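Local coordinates for fimbrial subunit type 1 (Actinomyces oris, PDB 3UXF), which forms the major structural subunit of a surface fimbria, the repeating pilin of a Gram-positive, cell-wall-anchored adhesive fibre, at residues A[116-121]-A[130-135]; A[255-260]-A[280-285]; A[381-386]-A[390-395]. One frame throughout, in Å; residues are numbered along the deposited sequence.

Contact 1 (A[116-121]-A[130-135]); sequences QKITTG and DAQTEV. With CA (calcium ion), chain D.
Gln-132 reaches from the calcium-binding loop to the edge strand 114-119 and sets its side-chain amide between Gln-116 and Ile-118, two residues that lie on the same face of that strand. The polar part of the contact is slight. NE2 of Gln-132 donates a weak hydrogen bond to OE1 of Gln-116, 3.4 Å long, and the two amide planes are turned 65° apart, so the groups neither stack nor pair edge to edge. The other end of the amide is held within its own loop, where OE1 of Gln-132 accepts a hydrogen bond from the backbone N of Thr-129.

Van der Waals packing does the rest. CG of Gln-116, beside the backbone N, lies 3.9 Å from CB of Gln-132, and the bend at chi2 (-64°) turns the Gln-116 amide so that its OE1 comes near NE2 of Gln-132. Ile-118 lies against both ends of the Gln-132 amide, CG1 3.5 Å from NE2 and CD1 3.6 Å from OE1.

The pairing belongs to the N-terminal pilin domain, a two-sheet beta structure in which 114-119 is an outermost strand, bonded through its backbone to strand 78-84. The loop holding segment 130-135 leads from strand 125-128 to strand 136-144.

Metal coordination shapes the loop itself. The calcium ion is bound by both O and OD1 of Asp-130, by O of Thr-133 at 2.4 Å, and by four waters. Gln-132 lies between these two ligand residues, and OD1 of Asp-130 also accepts from the backbone N of Thr-43.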
ATOM      1  N   GLN A 116      18.086  24.891 -17.947  1.00 16.83           N
ATOM      2  CA  GLN A 116      16.713  25.234 -18.254  1.00 15.42           C
ATOM      3  C   GLN A 116      15.810  24.354 -17.409  1.00 17.86           C
ATOM      4  O   GLN A 116      16.208  23.241 -17.050  1.00 16.78           O
ATOM      5  CB  GLN A 116      16.403  24.962 -19.728  1.00 16.47           C
ATOM      6  CG  GLN A 116      16.994  26.023 -20.676  1.00 18.99           C
ATOM      7  CD  GLN A 116      16.387  27.406 -20.452  1.00 18.86           C
ATOM      8  OE1 GLN A 116      15.188  27.562 -20.161  1.00 24.73           O
ATOM      9  NE2 GLN A 116      17.218  28.415 -20.599  1.00 27.95           N
ATOM     10  N   LYS A 117      14.615  24.850 -17.104  1.00 17.01           N
ATOM     11  CA  LYS A 117      13.647  24.105 -16.307  1.00 18.75           C
ATOM     12  C   LYS A 117      12.255  24.150 -16.918  1.00 21.78           C
ATOM     13  O   LYS A 117      11.891  25.106 -17.597  1.00 22.67           O
ATOM     14  CB  LYS A 117      13.559  24.663 -14.885  1.00 25.19           C
ATOM     15  CG  LYS A 117      14.879  24.954 -14.215  1.00 27.25           C
ATOM     16  CD  LYS A 117      14.650  25.631 -12.871  1.00 33.30           C
ATOM     17  CE  LYS A 117      14.318  27.107 -13.041  1.00 39.35           C
ATOM     18  NZ  LYS A 117      12.885  27.410 -12.775  1.00 41.90           N
ATOM     19  N   ILE A 118      11.478  23.109 -16.647  1.00 18.67           N
ATOM     20  CA  ILE A 118      10.096  23.019 -17.091  1.00 17.57           C
ATOM     21  C   ILE A 118       9.308  22.189 -16.085  1.00 21.72           C
ATOM     22  O   ILE A 118       9.835  21.241 -15.512  1.00 20.26           O
ATOM     23  CB  ILE A 118       9.976  22.346 -18.461  1.00 21.50           C
ATOM     24  CG1 ILE A 118      10.309  23.333 -19.575  1.00 22.76           C
ATOM     25  CG2 ILE A 118       8.573  21.805 -18.661  1.00 25.30           C
ATOM     26  CD1 ILE A 118       9.408  23.206 -20.773  1.00 25.68           C
ATOM     27  N   THR A 119       8.047  22.549 -15.875  1.00 20.54           N
ATOM     28  CA  THR A 119       7.185  21.809 -14.962  1.00 20.82           C
ATOM     29  C   THR A 119       6.091  21.118 -15.761  1.00 25.37           C
ATOM     30  O   THR A 119       5.515  21.712 -16.668  1.00 27.22           O
ATOM     31  CB  THR A 119       6.560  22.724 -13.901  1.00 20.75           C
ATOM     32  OG1 THR A 119       7.596  23.295 -13.095  1.00 25.22           O
ATOM     33  CG2 THR A 119       5.615  21.935 -13.013  1.00 23.98           C
ATOM     34  N   THR A 120       5.809  19.859 -15.440  1.00 19.30           N
ATOM     35  CA  THR A 120       4.839  19.117 -16.214  1.00 17.49           C
ATOM     36  C   THR A 120       3.422  19.605 -15.921  1.00 19.75           C
ATOM     37  O   THR A 120       3.112  20.080 -14.813  1.00 21.18           O
ATOM     38  CB  THR A 120       4.878  17.613 -15.882  1.00 18.73           C
ATOM     39  OG1 THR A 120       4.551  17.430 -14.490  1.00 19.70           O
ATOM     40  CG2 THR A 120       6.262  17.016 -16.155  1.00 16.23           C
ATOM     41  N   GLY A 121       2.579  19.460 -16.928  1.00 22.09           N
ATOM     42  CA  GLY A 121       1.167  19.743 -16.800  1.00 23.27           C
ATOM     43  C   GLY A 121       0.406  18.432 -16.710  1.00 25.49           C
ATOM     44  O   GLY A 121       0.978  17.395 -16.369  1.00 22.40           O
ATOM     45  N   ASP A 130      13.095  24.058 -28.800  1.00 13.76           N
ATOM     46  CA  ASP A 130      14.289  24.481 -29.541  1.00 14.19           C
ATOM     47  C   ASP A 130      14.938  25.716 -28.903  1.00 15.33           C
ATOM     48  O   ASP A 130      16.162  25.862 -28.924  1.00 14.69           O
ATOM     49  CB  ASP A 130      13.883  24.729 -30.994  1.00 15.21           C
ATOM     50  CG  ASP A 130      15.061  25.057 -31.902  1.00 17.63           C
ATOM     51  OD1 ASP A 130      16.175  24.548 -31.687  1.00 16.85           O
ATOM     52  OD2 ASP A 130      14.850  25.819 -32.861  1.00 21.23           O
ATOM     53  N   ALA A 131      14.145  26.606 -28.323  1.00 14.11           N
ATOM     54  CA  ALA A 131      14.752  27.749 -27.628  1.00 14.88           C
ATOM     55  C   ALA A 131      15.557  27.326 -26.408  1.00 15.33           C
ATOM     56  O   ALA A 131      16.507  28.014 -26.010  1.00 16.90           O
ATOM     57  CB  ALA A 131      13.681  28.823 -27.221  1.00 16.28           C
ATOM     58  N   GLN A 132      15.130  26.216 -25.784  1.00 13.27           N
ATOM     59  CA  GLN A 132      15.768  25.755 -24.559  1.00 14.49           C
ATOM     60  C   GLN A 132      16.869  24.735 -24.745  1.00 14.88           C
ATOM     61  O   GLN A 132      17.549  24.387 -23.785  1.00 15.37           O
ATOM     62  CB  GLN A 132      14.711  25.138 -23.661  1.00 13.11           C
ATOM     63  CG  GLN A 132      13.712  26.121 -23.118  1.00 15.48           C
ATOM     64  CD  GLN A 132      12.623  25.388 -22.347  1.00 16.76           C
ATOM     65  OE1 GLN A 132      11.917  24.557 -22.917  1.00 17.55           O
ATOM     66  NE2 GLN A 132      12.482  25.706 -21.049  1.00 20.70           N
ATOM     67  N   THR A 133      17.061  24.253 -25.965  1.00 13.54           N
ATOM     68  CA  THR A 133      18.005  23.164 -26.159  1.00 13.05           C
ATOM     69  C   THR A 133      18.833  23.402 -27.403  1.00 13.65           C
ATOM     70  O   THR A 133      18.385  24.067 -28.349  1.00 13.71           O
ATOM     71  CB  THR A 133      17.303  21.784 -26.332  1.00 14.14           C
ATOM     72  OG1 THR A 133      16.395  21.800 -27.449  1.00 13.51           O
ATOM     73  CG2 THR A 133      16.556  21.384 -25.076  1.00 14.18           C
ATOM     74  N   GLU A 134      20.039  22.858 -27.397  1.00 14.63           N
ATOM     75  CA  GLU A 134      20.870  22.895 -28.591  1.00 15.32           C
ATOM     76  C   GLU A 134      21.534  21.530 -28.730  1.00 13.68           C
ATOM     77  O   GLU A 134      21.398  20.678 -27.845  1.00 14.21           O
ATOM     78  CB  GLU A 134      21.913  24.012 -28.493  1.00 17.11           C
ATOM     79  CG  GLU A 134      22.850  23.872 -27.333  1.00 21.29           C
ATOM     80  CD  GLU A 134      23.737  25.104 -27.131  1.00 27.84           C
ATOM     81  OE1 GLU A 134      24.743  25.235 -27.860  1.00 30.73           O
ATOM     82  OE2 GLU A 134      23.432  25.919 -26.233  1.00 32.47           O
ATOM     83  N   VAL A 135      22.196  21.309 -29.863  1.00 11.59           N
ATOM     84  CA  VAL A 135      22.977  20.082 -30.037  1.00 12.10           C
ATOM     85  C   VAL A 135      23.970  19.941 -28.903  1.00 12.12           C
ATOM     86  O   VAL A 135      24.800  20.840 -28.626  1.00 14.15           O
ATOM     87  CB  VAL A 135      23.698  20.077 -31.402  1.00 13.01           C
ATOM     88  CG1 VAL A 135      24.711  18.960 -31.484  1.00 11.97           C
ATOM     89  CG2 VAL A 135      22.649  19.908 -32.511  1.00 14.89           C
TER
HETATM   90 CA    CA D   3      18.051  25.397 -30.274  1.00 14.39          CA
HETATM   91  O   HOH W   1      20.087  25.673 -31.590  1.00 21.96           O
HETATM   92  O   HOH W   2      18.781  23.226 -31.200  1.00 14.69           O
HETATM   93  O   HOH W   3      17.391  27.470 -31.323  1.00 23.72           O
HETATM   94  O   HOH W   4      19.293  26.880 -28.908  1.00 17.94           O

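Contact 2 (A[255-260]-A[280-285]); sequences TTDYTL and RRKASE
Asp-257, just ahead of strand 258-264, and Lys-282, in helix 277-288, meet across backbones whose nearest CA atoms, those of Asp-257 and Arg-280, are 7.5 Å apart, a gap that this one pair of side chains spans. Lys-282 points from the helix toward the loop that precedes the strand, and its NZ forms a salt bridge of 2.7 Å with OD1 of Asp-257. The ammonium group meets that oxygen on its syn side, 18° out of the carboxylate plane.

The torsions explain the approach. The extended Lys-282 chain carries CD to the carboxylate, 3.6 Å from OD1 of Asp-257, and the turn about CD-CE (chi4 69°) sets NZ on that oxygen; the two side chains meet at about a right angle. CE of Lys-282 is 3.4 Å from OD1 of Asp-257, so the methylene next to the nitrogen shares in the contact.

Both charges have second partners. NZ of Lys-282 also makes a salt bridge with Glu-278, one turn earlier in the helix, and OD2 of Asp-257 accepts from the backbone N of Ala-253. The carboxylate is thus gripped at both oxygens, which should limit its rotation, and the ammonium sits between two acids, an environment likely to favour its charged form.

Leu-252 is touched by the side chains of both Asp-257 and Lys-282. The loop is also fixed to Thr-276, which shares a backbone hydrogen bond with Asp-257 and whose OG1 bonds to O of Thr-256.

The antiparallel strands 258-264 and 269-275 form a beta hairpin that runs almost directly into helix 277-288, a beta-beta-alpha unit in which Lys-282 pins the helix back to the loop where the hairpin begins.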
ATOM      1  N   THR A 255      15.457   1.005  19.253  1.00 21.62           N
ATOM      2  CA  THR A 255      16.463   1.891  19.847  1.00 20.73           C
ATOM      3  C   THR A 255      17.752   1.918  19.042  1.00 19.38           C
ATOM      4  O   THR A 255      18.214   2.986  18.616  1.00 24.19           O
ATOM      5  CB  THR A 255      16.762   1.535  21.291  1.00 25.31           C
ATOM      6  OG1 THR A 255      15.527   1.418  21.985  1.00 28.50           O
ATOM      7  CG2 THR A 255      17.622   2.632  21.943  1.00 26.55           C
ATOM      8  N   THR A 256      18.346   0.745  18.818  1.00 17.45           N
ATOM      9  CA  THR A 256      19.562   0.688  18.002  1.00 17.89           C
ATOM     10  C   THR A 256      19.319   1.156  16.569  1.00 16.68           C
ATOM     11  O   THR A 256      20.041   2.013  16.054  1.00 16.63           O
ATOM     12  CB  THR A 256      20.109  -0.742  17.979  1.00 19.94           C
ATOM     13  OG1 THR A 256      20.359  -1.142  19.333  1.00 22.21           O
ATOM     14  CG2 THR A 256      21.389  -0.817  17.146  1.00 20.88           C
ATOM     15  N   ASP A 257      18.291   0.601  15.916  1.00 16.04           N
ATOM     16  CA  ASP A 257      18.101   0.816  14.488  1.00 14.24           C
ATOM     17  C   ASP A 257      16.906   1.708  14.137  1.00 13.49           C
ATOM     18  O   ASP A 257      16.859   2.316  13.061  1.00 15.34           O
ATOM     19  CB  ASP A 257      17.923  -0.530  13.792  1.00 15.95           C
ATOM     20  CG  ASP A 257      19.161  -1.406  13.921  1.00 16.60           C
ATOM     21  OD1 ASP A 257      20.285  -0.896  13.697  1.00 16.82           O
ATOM     22  OD2 ASP A 257      19.022  -2.604  14.219  1.00 16.30           O
ATOM     23  N   TYR A 258      15.921   1.719  15.025  1.00 14.64           N
ATOM     24  CA  TYR A 258      14.751   2.564  14.773  1.00 16.16           C
ATOM     25  C   TYR A 258      14.084   2.902  16.073  1.00 16.90           C
ATOM     26  O   TYR A 258      14.342   2.273  17.104  1.00 17.50           O
ATOM     27  CB  TYR A 258      13.724   1.834  13.880  1.00 15.35           C
ATOM     28  CG  TYR A 258      13.135   0.596  14.519  1.00 14.93           C
ATOM     29  CD1 TYR A 258      11.990   0.672  15.304  1.00 13.78           C
ATOM     30  CD2 TYR A 258      13.740  -0.656  14.365  1.00 13.85           C
ATOM     31  CE1 TYR A 258      11.440  -0.460  15.885  1.00 14.40           C
ATOM     32  CE2 TYR A 258      13.207  -1.785  14.943  1.00 12.75           C
ATOM     33  CZ  TYR A 258      12.076  -1.677  15.720  1.00 13.67           C
ATOM     34  OH  TYR A 258      11.563  -2.815  16.292  1.00 16.09           O
ATOM     35  N   THR A 259      13.239   3.926  16.070  0.61 15.42           N
ATOM     36  CA  THR A 259      12.350   4.139  17.211  0.61 17.30           C
ATOM     37  C   THR A 259      10.914   4.312  16.698  0.61 14.44           C
ATOM     38  O   THR A 259      10.710   4.901  15.609  0.61 14.71           O
ATOM     39  CB  THR A 259      12.809   5.344  18.096  0.61 19.70           C
ATOM     40  OG1 THR A 259      12.202   6.549  17.660  0.61 19.00           O
ATOM     41  CG2 THR A 259      14.289   5.576  18.008  0.61 18.14           C
ATOM     42  N   LEU A 260       9.950   3.791  17.468  1.00 15.29           N
ATOM     43  CA  LEU A 260       8.528   3.944  17.167  1.00 15.84           C
ATOM     44  C   LEU A 260       8.044   5.185  17.897  1.00 16.67           C
ATOM     45  O   LEU A 260       8.253   5.300  19.108  1.00 18.13           O
ATOM     46  CB  LEU A 260       7.697   2.753  17.655  1.00 15.43           C
ATOM     47  CG  LEU A 260       6.167   2.939  17.591  1.00 13.30           C
ATOM     48  CD1 LEU A 260       5.592   3.086  16.180  1.00 13.45           C
ATOM     49  CD2 LEU A 260       5.460   1.744  18.263  1.00 14.34           C
ATOM     50  N   ARG A 280      19.669   3.856   9.432  1.00 15.40           N
ATOM     51  CA  ARG A 280      19.809   4.391   8.111  1.00 16.25           C
ATOM     52  C   ARG A 280      21.051   3.863   7.403  1.00 16.27           C
ATOM     53  O   ARG A 280      21.027   3.612   6.188  1.00 18.28           O
ATOM     54  CB  ARG A 280      19.852   5.917   8.159  1.00 15.28           C
ATOM     55  CG  ARG A 280      18.517   6.543   8.588  1.00 16.33           C
ATOM     56  CD  ARG A 280      18.581   8.104   8.424  1.00 19.49           C
ATOM     57  NE  ARG A 280      19.669   8.751   9.167  1.00 22.55           N
ATOM     58  CZ  ARG A 280      19.554   9.231  10.405  1.00 24.69           C
ATOM     59  NH1 ARG A 280      18.404   9.135  11.057  1.00 23.91           N
ATOM     60  NH2 ARG A 280      20.592   9.816  11.002  1.00 24.43           N
ATOM     61  N   ARG A 281      22.101   3.664   8.186  1.00 15.45           N
ATOM     62  CA  ARG A 281      23.340   3.134   7.631  1.00 16.98           C
ATOM     63  C   ARG A 281      23.098   1.704   7.148  1.00 15.86           C
ATOM     64  O   ARG A 281      23.443   1.349   6.020  1.00 16.51           O
ATOM     65  CB  ARG A 281      24.472   3.185   8.659  1.00 17.41           C
ATOM     66  CG  ARG A 281      25.833   2.782   7.990  1.00 17.54           C
ATOM     67  CD  ARG A 281      26.840   2.210   8.997  1.00 20.42           C
ATOM     68  NE  ARG A 281      26.310   0.999   9.633  1.00 18.63           N
ATOM     69  CZ  ARG A 281      26.248  -0.188   9.048  1.00 18.65           C
ATOM     70  NH1 ARG A 281      26.696  -0.360   7.816  1.00 19.54           N
ATOM     71  NH2 ARG A 281      25.715  -1.223   9.714  1.00 15.97           N
ATOM     72  N   LYS A 282      22.414   0.894   7.966  1.00 17.06           N
ATOM     73  CA  LYS A 282      22.125  -0.454   7.527  1.00 16.49           C
ATOM     74  C   LYS A 282      21.287  -0.450   6.262  1.00 16.83           C
ATOM     75  O   LYS A 282      21.535  -1.228   5.347  1.00 15.75           O
ATOM     76  CB  LYS A 282      21.385  -1.232   8.627  1.00 15.13           C
ATOM     77  CG  LYS A 282      22.192  -1.638   9.831  1.00 16.15           C
ATOM     78  CD  LYS A 282      21.308  -2.540  10.683  1.00 17.55           C
ATOM     79  CE  LYS A 282      22.015  -3.221  11.849  1.00 15.69           C
ATOM     80  NZ  LYS A 282      22.468  -2.340  12.971  1.00 18.98           N
ATOM     81  N   ALA A 283      20.246   0.394   6.209  1.00 14.32           N
ATOM     82  CA  ALA A 283      19.448   0.461   5.013  1.00 15.52           C
ATOM     83  C   ALA A 283      20.230   0.922   3.771  1.00 15.85           C
ATOM     84  O   ALA A 283      20.004   0.409   2.682  1.00 18.16           O
ATOM     85  CB  ALA A 283      18.203   1.335   5.238  1.00 17.21           C
ATOM     86  N   SER A 284      21.057   1.956   3.927  1.00 16.05           N
ATOM     87  CA  SER A 284      21.826   2.486   2.811  1.00 18.13           C
ATOM     88  C   SER A 284      22.684   1.366   2.205  1.00 18.56           C
ATOM     89  O   SER A 284      22.711   1.164   0.994  1.00 19.32           O
ATOM     90  CB  SER A 284      22.727   3.616   3.305  1.00 19.42           C
ATOM     91  OG  SER A 284      21.960   4.695   3.823  1.00 19.69           O
ATOM     92  N   GLU A 285      23.336   0.638   3.079  1.00 16.56           N
ATOM     93  CA  GLU A 285      24.243  -0.444   2.668  1.00 16.84           C
ATOM     94  C   GLU A 285      23.515  -1.609   2.032  1.00 19.31           C
ATOM     95  O   GLU A 285      23.918  -2.141   0.999  1.00 19.39           O
ATOM     96  CB  GLU A 285      25.026  -0.938   3.863  1.00 17.32           C
ATOM     97  CG  GLU A 285      26.044  -2.062   3.509  1.00 20.06           C
ATOM     98  CD  GLU A 285      26.815  -2.544   4.731  1.00 24.59           C
ATOM     99  OE1 GLU A 285      26.233  -2.638   5.849  1.00 27.78           O
ATOM    100  OE2 GLU A 285      28.037  -2.784   4.580  1.00 27.79           O
TER

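Contact 3 (A[381-386]-A[390-395]); sequences ECTKTA and TLRDSD. With CA (calcium ion), chain C.
A beta hairpin of the prealbumin-like domain, formed by strands 376-385 and 388-391, pairs Thr-383 with Thr-390 as an antiparallel hydrogen-bonded pair: N of Thr-383 donates to O of Thr-390 at 3.0 Å, and N of Thr-390 to O of Thr-383 at 2.8 Å. Beside it Cys-382 and Leu-391 form a non-hydrogen-bonded pair, on the face where Cys-382 is joined to Cys-446 by a disulfide. N of Arg-392 then donates to O of Glu-381 at 2.9 Å.

Arg-392 folds back across the first strand by a bend at chi3 (-48°). One face of its guanidinium lies over the backbone N of Cys-382, while OG1 of Thr-383 sits in its plane and accepts from NH2 at 3.0 Å; NH2 also donates to O of Glu-442. OE1 of Glu-381 stays 4.1 Å from NH1 of Arg-392, and a water bridges the two.

Further along, Asp-393 and Asp-395 enter a calcium site completed by Thr-398, Thr-400 and Asp-402. Asp-395 binds the ion through its backbone O and Asp-393 through both OD1 and OD2, and OD1 also closes an Asx turn by accepting from N of Asp-395 at 3.0 Å.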
ATOM      1  N   GLU A 381     -16.673 -20.620  11.875  1.00  9.85           N
ATOM      2  CA  GLU A 381     -16.383 -20.733  10.449  1.00 10.46           C
ATOM      3  C   GLU A 381     -16.690 -22.174  10.068  1.00 12.71           C
ATOM      4  O   GLU A 381     -16.510 -23.066  10.889  1.00 13.51           O
ATOM      5  CB  GLU A 381     -14.945 -20.363  10.143  1.00 11.19           C
ATOM      6  CG  GLU A 381     -14.740 -18.838  10.214  1.00 12.39           C
ATOM      7  CD  GLU A 381     -13.321 -18.383   9.926  1.00 16.64           C
ATOM      8  OE1 GLU A 381     -12.351 -19.086  10.253  1.00 21.56           O
ATOM      9  OE2 GLU A 381     -13.173 -17.295   9.364  1.00 16.12           O
ATOM     10  N   CYS A 382     -17.215 -22.412   8.869  1.00 13.23           N
ATOM     11  CA  CYS A 382     -17.591 -23.794   8.521  1.00 13.07           C
ATOM     12  C   CYS A 382     -17.563 -23.995   7.030  1.00 15.21           C
ATOM     13  O   CYS A 382     -17.567 -23.049   6.252  1.00 13.77           O
ATOM     14  CB  CYS A 382     -18.986 -24.158   9.037  1.00 13.76           C
ATOM     15  SG  CYS A 382     -20.270 -23.103   8.281  1.00 13.52           S
ATOM     16  N   THR A 383     -17.564 -25.272   6.660  1.00 12.20           N
ATOM     17  CA  THR A 383     -17.652 -25.662   5.272  1.00 14.34           C
ATOM     18  C   THR A 383     -19.040 -26.248   5.084  1.00 12.57           C
ATOM     19  O   THR A 383     -19.434 -27.184   5.810  1.00 15.21           O
ATOM     20  CB  THR A 383     -16.623 -26.741   5.008  1.00 15.31           C
ATOM     21  OG1 THR A 383     -15.314 -26.186   5.174  1.00 17.38           O
ATOM     22  CG2 THR A 383     -16.789 -27.268   3.562  1.00 17.00           C
ATOM     23  N   LYS A 384     -19.809 -25.678   4.166  1.00 12.17           N
ATOM     24  CA  LYS A 384     -21.146 -26.180   3.848  1.00 15.31           C
ATOM     25  C   LYS A 384     -20.963 -27.492   3.114  1.00 18.91           C
ATOM     26  O   LYS A 384     -20.078 -27.621   2.255  1.00 18.92           O
ATOM     27  CB  LYS A 384     -21.862 -25.170   2.954  1.00 16.84           C
ATOM     28  CG  LYS A 384     -23.269 -25.509   2.519  1.00 19.23           C
ATOM     29  CD  LYS A 384     -23.838 -24.299   1.803  1.00 19.82           C
ATOM     30  CE  LYS A 384     -24.817 -24.666   0.718  1.00 31.62           C
ATOM     31  NZ  LYS A 384     -26.092 -25.131   1.292  1.00 36.90           N
ATOM     32  N   THR A 385     -21.766 -28.483   3.495  1.00 15.17           N
ATOM     33  CA  THR A 385     -21.700 -29.786   2.844  1.00 14.62           C
ATOM     34  C   THR A 385     -23.103 -30.303   2.552  1.00 17.12           C
ATOM     35  O   THR A 385     -24.102 -29.724   2.942  1.00 16.41           O
ATOM     36  CB  THR A 385     -21.053 -30.832   3.728  1.00 17.58           C
ATOM     37  OG1 THR A 385     -21.894 -31.038   4.874  1.00 15.81           O
ATOM     38  CG2 THR A 385     -19.634 -30.420   4.152  1.00 20.20           C
ATOM     39  N   ALA A 386     -23.142 -31.409   1.824  1.00 19.39           N
ATOM     40  CA  ALA A 386     -24.394 -32.025   1.442  1.00 18.69           C
ATOM     41  C   ALA A 386     -25.222 -32.397   2.655  1.00 20.44           C
ATOM     42  O   ALA A 386     -26.441 -32.424   2.587  1.00 20.95           O
ATOM     43  CB  ALA A 386     -24.087 -33.276   0.639  1.00 20.76           C
ATOM     44  N   THR A 390     -19.581 -28.785   8.131  1.00 14.96           N
ATOM     45  CA  THR A 390     -18.491 -29.198   8.992  1.00 14.77           C
ATOM     46  C   THR A 390     -17.934 -27.965   9.726  1.00 14.85           C
ATOM     47  O   THR A 390     -17.409 -27.030   9.105  1.00 16.00           O
ATOM     48  CB  THR A 390     -17.370 -29.812   8.164  1.00 20.19           C
ATOM     49  OG1 THR A 390     -17.870 -30.960   7.466  1.00 23.80           O
ATOM     50  CG2 THR A 390     -16.211 -30.229   9.047  1.00 22.59           C
ATOM     51  N   LEU A 391     -18.039 -27.957  11.052  1.00 15.83           N
ATOM     52  CA  LEU A 391     -17.540 -26.832  11.838  1.00 15.67           C
ATOM     53  C   LEU A 391     -16.026 -26.823  11.869  1.00 17.07           C
ATOM     54  O   LEU A 391     -15.382 -27.876  11.993  1.00 17.34           O
ATOM     55  CB  LEU A 391     -18.067 -26.905  13.277  1.00 12.18           C
ATOM     56  CG  LEU A 391     -19.586 -27.032  13.409  1.00 13.42           C
ATOM     57  CD1 LEU A 391     -19.931 -27.079  14.888  1.00 13.31           C
ATOM     58  CD2 LEU A 391     -20.243 -25.843  12.705  1.00 14.49           C
ATOM     59  N   ARG A 392     -15.449 -25.633  11.736  1.00 14.15           N
ATOM     60  CA  ARG A 392     -14.004 -25.453  11.839  1.00 17.44           C
ATOM     61  C   ARG A 392     -13.666 -25.012  13.281  1.00 19.47           C
ATOM     62  O   ARG A 392     -14.323 -24.161  13.865  1.00 16.35           O
ATOM     63  CB  ARG A 392     -13.577 -24.405  10.778  1.00 21.73           C
ATOM     64  CG  ARG A 392     -12.104 -24.306  10.353  1.00 31.10           C
ATOM     65  CD  ARG A 392     -11.928 -23.455   9.017  1.00 29.47           C
ATOM     66  NE  ARG A 392     -12.873 -23.859   7.957  1.00 23.67           N
ATOM     67  CZ  ARG A 392     -13.534 -23.019   7.148  1.00 21.82           C
ATOM     68  NH1 ARG A 392     -13.352 -21.705   7.231  1.00 21.93           N
ATOM     69  NH2 ARG A 392     -14.411 -23.498   6.257  1.00 19.83           N
ATOM     70  N   ASP A 393     -12.620 -25.583  13.863  1.00 17.78           N
ATOM     71  CA  ASP A 393     -12.220 -25.251  15.212  1.00 17.39           C
ATOM     72  C   ASP A 393     -11.580 -23.858  15.255  1.00 13.19           C
ATOM     73  O   ASP A 393     -10.609 -23.599  14.557  1.00 18.59           O
ATOM     74  CB  ASP A 393     -11.209 -26.321  15.652  1.00 21.43           C
ATOM     75  CG  ASP A 393     -10.693 -26.116  17.063  1.00 21.67           C
ATOM     76  OD1 ASP A 393     -11.159 -25.221  17.802  1.00 20.78           O
ATOM     77  OD2 ASP A 393      -9.814 -26.911  17.462  1.00 25.77           O
ATOM     78  N   SER A 394     -12.135 -22.948  16.043  1.00 15.30           N
ATOM     79  CA  SER A 394     -11.619 -21.573  16.089  1.00 17.66           C
ATOM     80  C   SER A 394     -10.252 -21.462  16.759  1.00 19.80           C
ATOM     81  O   SER A 394      -9.558 -20.470  16.571  1.00 22.21           O
ATOM     82  CB  SER A 394     -12.620 -20.686  16.822  1.00 19.45           C
ATOM     83  OG  SER A 394     -13.915 -20.880  16.232  1.00 21.52           O
ATOM     84  N   ASP A 395      -9.880 -22.468  17.547  1.00 20.00           N
ATOM     85  CA  ASP A 395      -8.562 -22.493  18.196  1.00 24.11           C
ATOM     86  C   ASP A 395      -7.926 -23.876  18.073  1.00 23.07           C
ATOM     87  O   ASP A 395      -8.085 -24.720  18.954  1.00 26.47           O
ATOM     88  CB  ASP A 395      -8.651 -22.094  19.672  1.00 24.33           C
ATOM     89  CG  ASP A 395      -7.298 -22.165  20.376  1.00 32.39           C
ATOM     90  OD1 ASP A 395      -6.282 -22.443  19.696  1.00 31.02           O
ATOM     91  OD2 ASP A 395      -7.255 -21.946  21.604  1.00 36.54           O
TER
HETATM   92 CA    CA C   2      -9.837 -26.117  19.773  1.00 23.45          CA
HETATM   93  O   HOH W   5     -14.551 -21.455  13.655  1.00 16.27           O
HETATM   94  O   HOH W   6     -10.735 -20.002   7.989  1.00 35.49           O
HETATM   95  O   HOH W   7     -20.511 -32.172   7.009  1.00 22.47           O

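How the contacts relate
Followed from the N terminus, the three contacts come in series, each closing before the next opens, so none nests in or crosses another. Contact 1 spans eight intervening residues, including strand 125-128, and ties an edge strand of the N-terminal domain to a calcium loop. Contact 2 closes a longer loop, nineteen residues with strand 269-275 among them, and fastens a helix beside the sheet that strand 258-264 belongs to. Contact 3 is the most local, a hairpin with three residues between its segments, leading into another of the protein's calcium sites. Contacts 1 and 3 lie on opposite sides of the chain's centre, their own centres about 66 Å apart, in keeping with an elongated subunit.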